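PDB 4MJK: CRISPR protein from Archaeoglobus fulgidus, which is a Cas5-family protein of a probable type I-A CRISPR system and is likely to serve in its RNA-guided Cascade complex. Local coordinates for residues Ile2-Asp7 / Leu132-Glu137; Val139-Leu144 / Val162-Val167. All coordinates share one frame; numbering follows the deposited sequence.

Contact 1: residues Ile2-Asp7 / Leu132-Glu137; sequences IGYLVD and LVFKEE
Ile2, Gly3 and Tyr4 pair with Phe134, Val133 and Leu132 as antiparallel strands, 4.7 Å apart between segment axes and joined by four backbone hydrogen bonds. Ile2 with Phe134 and Tyr4 with Leu132 are hydrogen-bonded pairs. Gly3 with Val133 is the non-hydrogen-bonded pair between them, and the bare Gly3 CA comes within 3.2 Å of Leu132 O in a CA-H...O contact.

Ile2, Tyr4, Leu132 and Phe134 share one face of the sheet. Tyr4 CG, beside the backbone N (chi1 -57°), starts the ring off toward the Phe134 end of the pairing. The two aromatic side chains cross at about a right angle, their ring planes 72° apart, and meet rim to rim with Tyr4 CE1 3.5 Å from Phe134 CD2. A water bridges Tyr4 OH (3.2 Å) and Glu137 OE2 in the turn after the strand, so a tyrosine suits a place that is apolar at the ring and polar at the tip. Ile2 branches at CB, as strands favour, and lays CG2 3.6 Å from Glu136 O. This is the pairing of two neighbouring inner strands of an antiparallel sheet, consistent with the RAMP-type fold of Cas5 proteins.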
ATOM      1  N   ILE A   2      13.080 -17.665 -26.509  1.00 28.73           N
ATOM      2  CA  ILE A   2      11.993 -16.724 -26.654  1.00 24.61           C
ATOM      3  C   ILE A   2      11.941 -15.846 -25.411  1.00 20.47           C
ATOM      4  O   ILE A   2      12.161 -16.324 -24.304  1.00 19.86           O
ATOM      5  CB  ILE A   2      10.651 -17.440 -26.892  1.00 28.89           C
ATOM      6  CG1 ILE A   2       9.562 -16.422 -27.231  1.00 27.85           C
ATOM      7  CG2 ILE A   2      10.266 -18.285 -25.708  1.00 28.03           C
ATOM      8  CD1 ILE A   2       9.769 -15.764 -28.601  1.00 31.26           C
ATOM      9  N   GLY A   3      11.681 -14.561 -25.618  1.00 20.47           N
ATOM     10  CA  GLY A   3      11.601 -13.615 -24.523  1.00 17.93           C
ATOM     11  C   GLY A   3      10.183 -13.088 -24.369  1.00 20.07           C
ATOM     12  O   GLY A   3       9.425 -13.010 -25.336  1.00 19.62           O
ATOM     13  N   TYR A   4       9.824 -12.739 -23.142  1.00 16.03           N
ATOM     14  CA  TYR A   4       8.572 -12.050 -22.870  1.00 16.38           C
ATOM     15  C   TYR A   4       8.881 -10.809 -22.062  1.00 14.99           C
ATOM     16  O   TYR A   4       9.604 -10.886 -21.067  1.00 13.92           O
ATOM     17  CB  TYR A   4       7.645 -12.942 -22.050  1.00 19.80           C
ATOM     18  CG  TYR A   4       7.346 -14.278 -22.684  1.00 21.51           C
ATOM     19  CD1 TYR A   4       8.220 -15.343 -22.551  1.00 21.91           C
ATOM     20  CD2 TYR A   4       6.185 -14.468 -23.420  1.00 25.52           C
ATOM     21  CE1 TYR A   4       7.948 -16.568 -23.134  1.00 27.57           C
ATOM     22  CE2 TYR A   4       5.900 -15.683 -24.001  1.00 28.19           C
ATOM     23  CZ  TYR A   4       6.782 -16.730 -23.859  1.00 31.43           C
ATOM     24  OH  TYR A   4       6.493 -17.946 -24.442  1.00 33.93           O
ATOM     25  N   LEU A   5       8.342  -9.677 -22.500  1.00 14.27           N
ATOM     26  CA  LEU A   5       8.347  -8.441 -21.733  1.00 15.03           C
ATOM     27  C   LEU A   5       6.945  -8.209 -21.179  1.00 17.17           C
ATOM     28  O   LEU A   5       5.970  -8.110 -21.937  1.00 16.12           O
ATOM     29  CB  LEU A   5       8.718  -7.275 -22.629  1.00 16.01           C
ATOM     30  CG  LEU A   5      10.104  -7.377 -23.254  1.00 17.07           C
ATOM     31  CD1 LEU A   5      10.204  -6.354 -24.359  1.00 19.74           C
ATOM     32  CD2 LEU A   5      11.180  -7.153 -22.195  1.00 13.99           C
ATOM     33  N   VAL A   6       6.840  -8.153 -19.859  1.00 15.32           N
ATOM     34  CA  VAL A   6       5.538  -8.043 -19.211  1.00 12.93           C
ATOM     35  C   VAL A   6       5.514  -6.806 -18.312  1.00 14.07           C
ATOM     36  O   VAL A   6       6.293  -6.709 -17.349  1.00 13.47           O
ATOM     37  CB  VAL A   6       5.254  -9.281 -18.366  1.00 12.39           C
ATOM     38  CG1 VAL A   6       3.810  -9.257 -17.841  1.00 14.19           C
ATOM     39  CG2 VAL A   6       5.529 -10.573 -19.179  1.00 16.65           C
ATOM     40  N   ASP A   7       4.637  -5.864 -18.636  1.00 11.76           N
ATOM     41  CA  ASP A   7       4.461  -4.653 -17.839  1.00 11.30           C
ATOM     42  C   ASP A   7       3.319  -4.855 -16.840  1.00 12.88           C
ATOM     43  O   ASP A   7       2.181  -5.181 -17.212  1.00 12.11           O
ATOM     44  CB  ASP A   7       4.158  -3.441 -18.730  1.00 14.26           C
ATOM     45  CG  ASP A   7       5.390  -2.930 -19.479  1.00 21.64           C
ATOM     46  OD1 ASP A   7       6.483  -3.526 -19.337  1.00 20.62           O
ATOM     47  OD2 ASP A   7       5.261  -1.933 -20.222  1.00 22.23           O
ATOM     48  N   LEU A 132      11.612 -11.957 -19.183  1.00 10.39           N
ATOM     49  CA  LEU A 132      11.882 -13.370 -18.973  1.00 12.25           C
ATOM     50  C   LEU A 132      12.348 -13.978 -20.286  1.00 15.32           C
ATOM     51  O   LEU A 132      11.865 -13.597 -21.361  1.00 15.77           O
ATOM     52  CB  LEU A 132      10.625 -14.108 -18.486  1.00 14.37           C
ATOM     53  CG  LEU A 132      10.304 -13.985 -16.985  1.00 15.70           C
ATOM     54  CD1 LEU A 132       9.891 -12.565 -16.651  1.00 13.05           C
ATOM     55  CD2 LEU A 132       9.210 -14.970 -16.567  1.00 18.23           C
ATOM     56  N   VAL A 133      13.290 -14.913 -20.201  1.00 14.18           N
ATOM     57  CA  VAL A 133      13.748 -15.626 -21.390  1.00 15.83           C
ATOM     58  C   VAL A 133      13.624 -17.120 -21.110  1.00 15.05           C
ATOM     59  O   VAL A 133      14.063 -17.577 -20.063  1.00 15.99           O
ATOM     60  CB  VAL A 133      15.228 -15.296 -21.744  1.00 15.14           C
ATOM     61  CG1 VAL A 133      15.678 -16.121 -22.969  1.00 18.31           C
ATOM     62  CG2 VAL A 133      15.416 -13.789 -22.009  1.00 14.97           C
ATOM     63  N   PHE A 134      13.014 -17.867 -22.032  1.00 17.27           N
ATOM     64  CA  PHE A 134      12.903 -19.323 -21.910  1.00 17.59           C
ATOM     65  C   PHE A 134      13.591 -20.059 -23.069  1.00 21.18           C
ATOM     66  O   PHE A 134      13.724 -19.526 -24.166  1.00 21.85           O
ATOM     67  CB  PHE A 134      11.434 -19.751 -21.851  1.00 19.23           C
ATOM     68  CG  PHE A 134      10.710 -19.269 -20.625  1.00 19.64           C
ATOM     69  CD1 PHE A 134      10.779 -19.985 -19.440  1.00 20.37           C
ATOM     70  CD2 PHE A 134       9.960 -18.103 -20.661  1.00 18.65           C
ATOM     71  CE1 PHE A 134      10.106 -19.546 -18.301  1.00 21.44           C
ATOM     72  CE2 PHE A 134       9.286 -17.651 -19.526  1.00 16.86           C
ATOM     73  CZ  PHE A 134       9.360 -18.370 -18.351  1.00 16.62           C
ATOM     74  N   LYS A 135      14.001 -21.300 -22.818  1.00 21.50           N
ATOM     75  CA  LYS A 135      14.688 -22.100 -23.828  1.00 27.52           C
ATOM     76  C   LYS A 135      13.752 -22.380 -25.002  1.00 34.17           C
ATOM     77  O   LYS A 135      14.196 -22.469 -26.150  1.00 35.10           O
ATOM     78  CB  LYS A 135      15.182 -23.410 -23.217  1.00 27.67           C
ATOM     79  CG  LYS A 135      16.414 -23.990 -23.881  1.00 39.56           C
ATOM     80  CD  LYS A 135      16.876 -25.223 -23.119  1.00 40.44           C
ATOM     81  CE  LYS A 135      16.654 -25.027 -21.624  1.00 33.57           C
ATOM     82  NZ  LYS A 135      16.947 -26.267 -20.852  1.00 45.92           N
ATOM     83  N   GLU A 136      12.462 -22.526 -24.707  1.00 32.38           N
ATOM     84  CA  GLU A 136      11.433 -22.546 -25.753  1.00 38.69           C
ATOM     85  C   GLU A 136      10.146 -21.908 -25.253  1.00 35.49           C
ATOM     86  O   GLU A 136      10.064 -21.496 -24.103  1.00 36.96           O
ATOM     87  CB  GLU A 136      11.137 -23.968 -26.213  1.00 39.06           C
ATOM     88  CG  GLU A 136      10.446 -24.806 -25.173  1.00 39.70           C
ATOM     89  CD  GLU A 136      11.411 -25.700 -24.436  1.00 42.62           C
ATOM     90  OE1 GLU A 136      12.293 -26.292 -25.095  1.00 44.56           O
ATOM     91  OE2 GLU A 136      11.294 -25.807 -23.196  1.00 46.37           O
ATOM     92  N   GLU A 137       9.138 -21.832 -26.115  1.00 39.09           N
ATOM     93  CA  GLU A 137       7.853 -21.263 -25.715  1.00 41.87           C
ATOM     94  C   GLU A 137       7.272 -22.023 -24.524  1.00 42.44           C
ATOM     95  O   GLU A 137       6.698 -23.100 -24.683  1.00 47.54           O
ATOM     96  CB  GLU A 137       6.872 -21.261 -26.890  1.00 45.93           C
ATOM     97  CG  GLU A 137       7.257 -20.296 -28.004  1.00 47.14           C
ATOM     98  CD  GLU A 137       6.349 -20.395 -29.220  1.00 55.76           C
ATOM     99  OE1 GLU A 137       6.784 -20.970 -30.245  1.00 57.89           O
ATOM    100  OE2 GLU A 137       5.205 -19.893 -29.154  1.00 53.63           O
TER
HETATM  101  O   HOH W   1       4.533 -19.000 -26.793  1.00 43.52           O

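Contact 2: residues Val139-Leu144 / Val162-Val167; sequences VEEKIL and VKKVKV
Glu141 and Leu144, one helical turn apart, are the residues of Val139-Leu144 that reach strand 162-165, and they meet Val162 and Lys164, which project from the same side of that strand. Before them Val139 turns to Tyr4 and to Ile44 of helix 33-46. Glu141 holds CG anti to its backbone N (chi1 -167°), and its extended chain runs antiparallel to the Val162 side chain, CG lying 3.7 Å from Val162 CG1. Beyond this apolar stem the carboxylate meets the lysine at a slant: OE1 is 3.4 Å from Lys164 CE and 3.6 Å from Lys164 NZ, the latter a long salt bridge. The lysine chain bends at chi3 (-62°), which fixes where CE lies, against the carboxylate, and NZ has a second, weak ion pair with Glu137 OE2. Leu144 then crosses Val162 at about a right angle, CD1 3.7 Å from Val162 CG1, and the same valine methyl thus serves both Glu141 and Leu144. Leucine and beta-branched valine suit this buried end, while the long charged chains suit the partly exposed one. An alanine at Glu141, lacking CG and the carboxylate, would probably leave the Lys164 ammonium less firmly held and open a gap beside Val162 CG1. No hydrogen bond links the segments; the contact rests on apolar packing and a charge attraction that is likely to be modest at this separation.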
ATOM      1  N   VAL A 139       5.087 -20.675 -22.130  1.00 35.24           N
ATOM      2  CA  VAL A 139       3.775 -20.234 -21.673  1.00 36.77           C
ATOM      3  C   VAL A 139       3.005 -19.468 -22.745  1.00 38.47           C
ATOM      4  O   VAL A 139       3.562 -18.612 -23.436  1.00 38.06           O
ATOM      5  CB  VAL A 139       3.883 -19.377 -20.390  1.00 35.80           C
ATOM      6  CG1 VAL A 139       4.824 -18.205 -20.613  1.00 33.00           C
ATOM      7  CG2 VAL A 139       2.505 -18.902 -19.943  1.00 34.95           C
ATOM      8  N   GLU A 140       1.724 -19.795 -22.884  1.00 37.22           N
ATOM      9  CA  GLU A 140       0.837 -19.055 -23.769  1.00 36.39           C
ATOM     10  C   GLU A 140       0.875 -17.574 -23.412  1.00 35.52           C
ATOM     11  O   GLU A 140       0.765 -17.196 -22.244  1.00 32.45           O
ATOM     12  CB  GLU A 140      -0.599 -19.578 -23.664  1.00 38.60           C
ATOM     13  CG  GLU A 140      -0.794 -21.016 -24.121  1.00 42.19           C
ATOM     14  CD  GLU A 140      -0.378 -22.039 -23.065  1.00 51.01           C
ATOM     15  OE1 GLU A 140       0.833 -22.349 -22.966  1.00 47.31           O
ATOM     16  OE2 GLU A 140      -1.266 -22.537 -22.338  1.00 53.14           O
ATOM     17  N   GLU A 141       1.027 -16.735 -24.427  1.00 34.58           N
ATOM     18  CA  GLU A 141       1.070 -15.297 -24.220  1.00 33.73           C
ATOM     19  C   GLU A 141      -0.209 -14.815 -23.537  1.00 33.00           C
ATOM     20  O   GLU A 141      -0.171 -13.955 -22.656  1.00 27.83           O
ATOM     21  CB  GLU A 141       1.274 -14.591 -25.558  1.00 34.94           C
ATOM     22  CG  GLU A 141       1.629 -13.132 -25.449  1.00 35.51           C
ATOM     23  CD  GLU A 141       2.020 -12.532 -26.784  1.00 37.17           C
ATOM     24  OE1 GLU A 141       2.220 -13.306 -27.750  1.00 39.88           O
ATOM     25  OE2 GLU A 141       2.135 -11.287 -26.863  1.00 37.81           O
ATOM     26  N   LYS A 142      -1.346 -15.381 -23.934  1.00 28.70           N
ATOM     27  CA  LYS A 142      -2.618 -14.989 -23.349  1.00 30.11           C
ATOM     28  C   LYS A 142      -2.637 -15.194 -21.839  1.00 28.87           C
ATOM     29  O   LYS A 142      -3.259 -14.421 -21.116  1.00 30.89           O
ATOM     30  CB  LYS A 142      -3.786 -15.748 -23.997  1.00 37.50           C
ATOM     31  CG  LYS A 142      -4.029 -17.144 -23.445  1.00 37.71           C
ATOM     32  CD  LYS A 142      -5.141 -17.859 -24.212  1.00 42.05           C
ATOM     33  CE  LYS A 142      -5.173 -19.360 -23.919  1.00 43.54           C
ATOM     34  NZ  LYS A 142      -5.662 -19.690 -22.543  1.00 45.55           N
ATOM     35  N   ILE A 143      -1.969 -16.244 -21.368  1.00 30.34           N
ATOM     36  CA  ILE A 143      -1.971 -16.576 -19.944  1.00 27.53           C
ATOM     37  C   ILE A 143      -1.315 -15.481 -19.112  1.00 24.52           C
ATOM     38  O   ILE A 143      -1.763 -15.172 -18.005  1.00 20.16           O
ATOM     39  CB  ILE A 143      -1.238 -17.909 -19.646  1.00 29.64           C
ATOM     40  CG1 ILE A 143      -1.848 -19.063 -20.450  1.00 36.58           C
ATOM     41  CG2 ILE A 143      -1.285 -18.217 -18.153  1.00 25.51           C
ATOM     42  CD1 ILE A 143      -3.352 -19.168 -20.322  1.00 39.28           C
ATOM     43  N   LEU A 144      -0.237 -14.915 -19.642  1.00 22.06           N
ATOM     44  CA  LEU A 144       0.478 -13.845 -18.962  1.00 22.01           C
ATOM     45  C   LEU A 144      -0.471 -12.699 -18.633  1.00 20.00           C
ATOM     46  O   LEU A 144      -0.371 -12.097 -17.565  1.00 19.54           O
ATOM     47  CB  LEU A 144       1.674 -13.364 -19.801  1.00 20.33           C
ATOM     48  CG  LEU A 144       2.815 -14.378 -19.981  1.00 25.20           C
ATOM     49  CD1 LEU A 144       3.877 -13.880 -20.963  1.00 22.55           C
ATOM     50  CD2 LEU A 144       3.453 -14.725 -18.639  1.00 22.36           C
ATOM     51  N   VAL A 162       2.029  -7.111 -22.729  1.00 15.76           N
ATOM     52  CA  VAL A 162       2.834  -8.300 -22.882  1.00 15.53           C
ATOM     53  C   VAL A 162       3.368  -8.288 -24.303  1.00 22.70           C
ATOM     54  O   VAL A 162       2.625  -8.014 -25.250  1.00 18.91           O
ATOM     55  CB  VAL A 162       2.016  -9.596 -22.703  1.00 18.47           C
ATOM     56  CG1 VAL A 162       2.925 -10.819 -22.840  1.00 20.75           C
ATOM     57  CG2 VAL A 162       1.263  -9.614 -21.356  1.00 18.53           C
ATOM     58  N   LYS A 163       4.653  -8.581 -24.457  1.00 17.59           N
ATOM     59  CA  LYS A 163       5.242  -8.687 -25.785  1.00 20.18           C
ATOM     60  C   LYS A 163       6.148  -9.908 -25.842  1.00 23.23           C
ATOM     61  O   LYS A 163       7.053 -10.071 -25.008  1.00 20.20           O
ATOM     62  CB  LYS A 163       6.008  -7.405 -26.116  1.00 25.59           C
ATOM     63  CG  LYS A 163       6.494  -7.283 -27.549  1.00 33.86           C
ATOM     64  CD  LYS A 163       7.287  -5.984 -27.731  1.00 35.19           C
ATOM     65  CE  LYS A 163       7.987  -5.928 -29.094  1.00 49.08           C
ATOM     66  NZ  LYS A 163       7.031  -5.985 -30.241  1.00 44.99           N
ATOM     67  N   LYS A 164       5.881 -10.783 -26.805  1.00 19.87           N
ATOM     68  CA  LYS A 164       6.755 -11.915 -27.079  1.00 24.06           C
ATOM     69  C   LYS A 164       7.822 -11.448 -28.069  1.00 24.11           C
ATOM     70  O   LYS A 164       7.504 -10.838 -29.095  1.00 24.47           O
ATOM     71  CB  LYS A 164       5.949 -13.083 -27.650  1.00 26.55           C
ATOM     72  CG  LYS A 164       6.674 -14.416 -27.671  1.00 28.88           C
ATOM     73  CD  LYS A 164       5.776 -15.522 -28.228  1.00 33.88           C
ATOM     74  CE  LYS A 164       4.536 -15.712 -27.352  1.00 42.75           C
ATOM     75  NZ  LYS A 164       3.529 -16.680 -27.906  1.00 43.00           N
ATOM     76  N   VAL A 165       9.087 -11.696 -27.750  1.00 21.46           N
ATOM     77  CA  VAL A 165      10.184 -11.187 -28.575  1.00 24.00           C
ATOM     78  C   VAL A 165      11.212 -12.263 -28.887  1.00 25.50           C
ATOM     79  O   VAL A 165      11.416 -13.188 -28.104  1.00 22.45           O
ATOM     80  CB  VAL A 165      10.920 -10.013 -27.893  1.00 25.61           C
ATOM     81  CG1 VAL A 165      10.020  -8.788 -27.800  1.00 28.55           C
ATOM     82  CG2 VAL A 165      11.430 -10.434 -26.512  1.00 21.64           C
ATOM     83  N   LYS A 166      11.851 -12.145 -30.048  1.00 24.06           N
ATOM     84  CA  LYS A 166      13.000 -12.979 -30.354  1.00 28.62           C
ATOM     85  C   LYS A 166      14.196 -12.359 -29.636  1.00 22.72           C
ATOM     86  O   LYS A 166      14.325 -11.140 -29.592  1.00 26.11           O
ATOM     87  CB  LYS A 166      13.224 -13.042 -31.869  1.00 31.79           C
ATOM     88  CG  LYS A 166      11.944 -13.303 -32.654  1.00 36.08           C
ATOM     89  CD  LYS A 166      12.183 -13.405 -34.162  1.00 42.49           C
ATOM     90  CE  LYS A 166      12.444 -14.841 -34.584  1.00 46.99           C
ATOM     91  NZ  LYS A 166      11.347 -15.761 -34.140  1.00 51.60           N
ATOM     92  N   VAL A 167      15.043 -13.183 -29.034  1.00 21.34           N
ATOM     93  CA  VAL A 167      16.227 -12.665 -28.345  1.00 22.63           C
ATOM     94  C   VAL A 167      17.533 -13.156 -28.983  1.00 25.57           C
ATOM     95  O   VAL A 167      17.571 -14.222 -29.601  1.00 22.33           O
ATOM     96  CB  VAL A 167      16.230 -13.017 -26.829  1.00 20.31           C
ATOM     97  CG1 VAL A 167      14.997 -12.457 -26.156  1.00 19.23           C
ATOM     98  CG2 VAL A 167      16.307 -14.524 -26.610  1.00 22.73           C
TER

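In the fold
From the N terminus, strand 2-10 comes first in the chain, and contact 1 closes a long loop of 124 residues when strand 127-134 returns beside it. A short loop then leads into helix 141-144, and contact 2 closes a much shorter loop when strand 157-170 arrives. The two contacts follow in series, neither nesting nor crossing, with centres about 6 Å apart. Strand 2-10 lies between strands 127-134 and 157-170: backbone hydrogen bonds join Gly3 to Val165 and Leu5 to Lys163. Tyr4 also packs on Leu144, with Tyr4 CD2 3.4 Å from Leu144 CD1, so that the helix rests on strands 2-10 and 157-170, on the face that carries Tyr4.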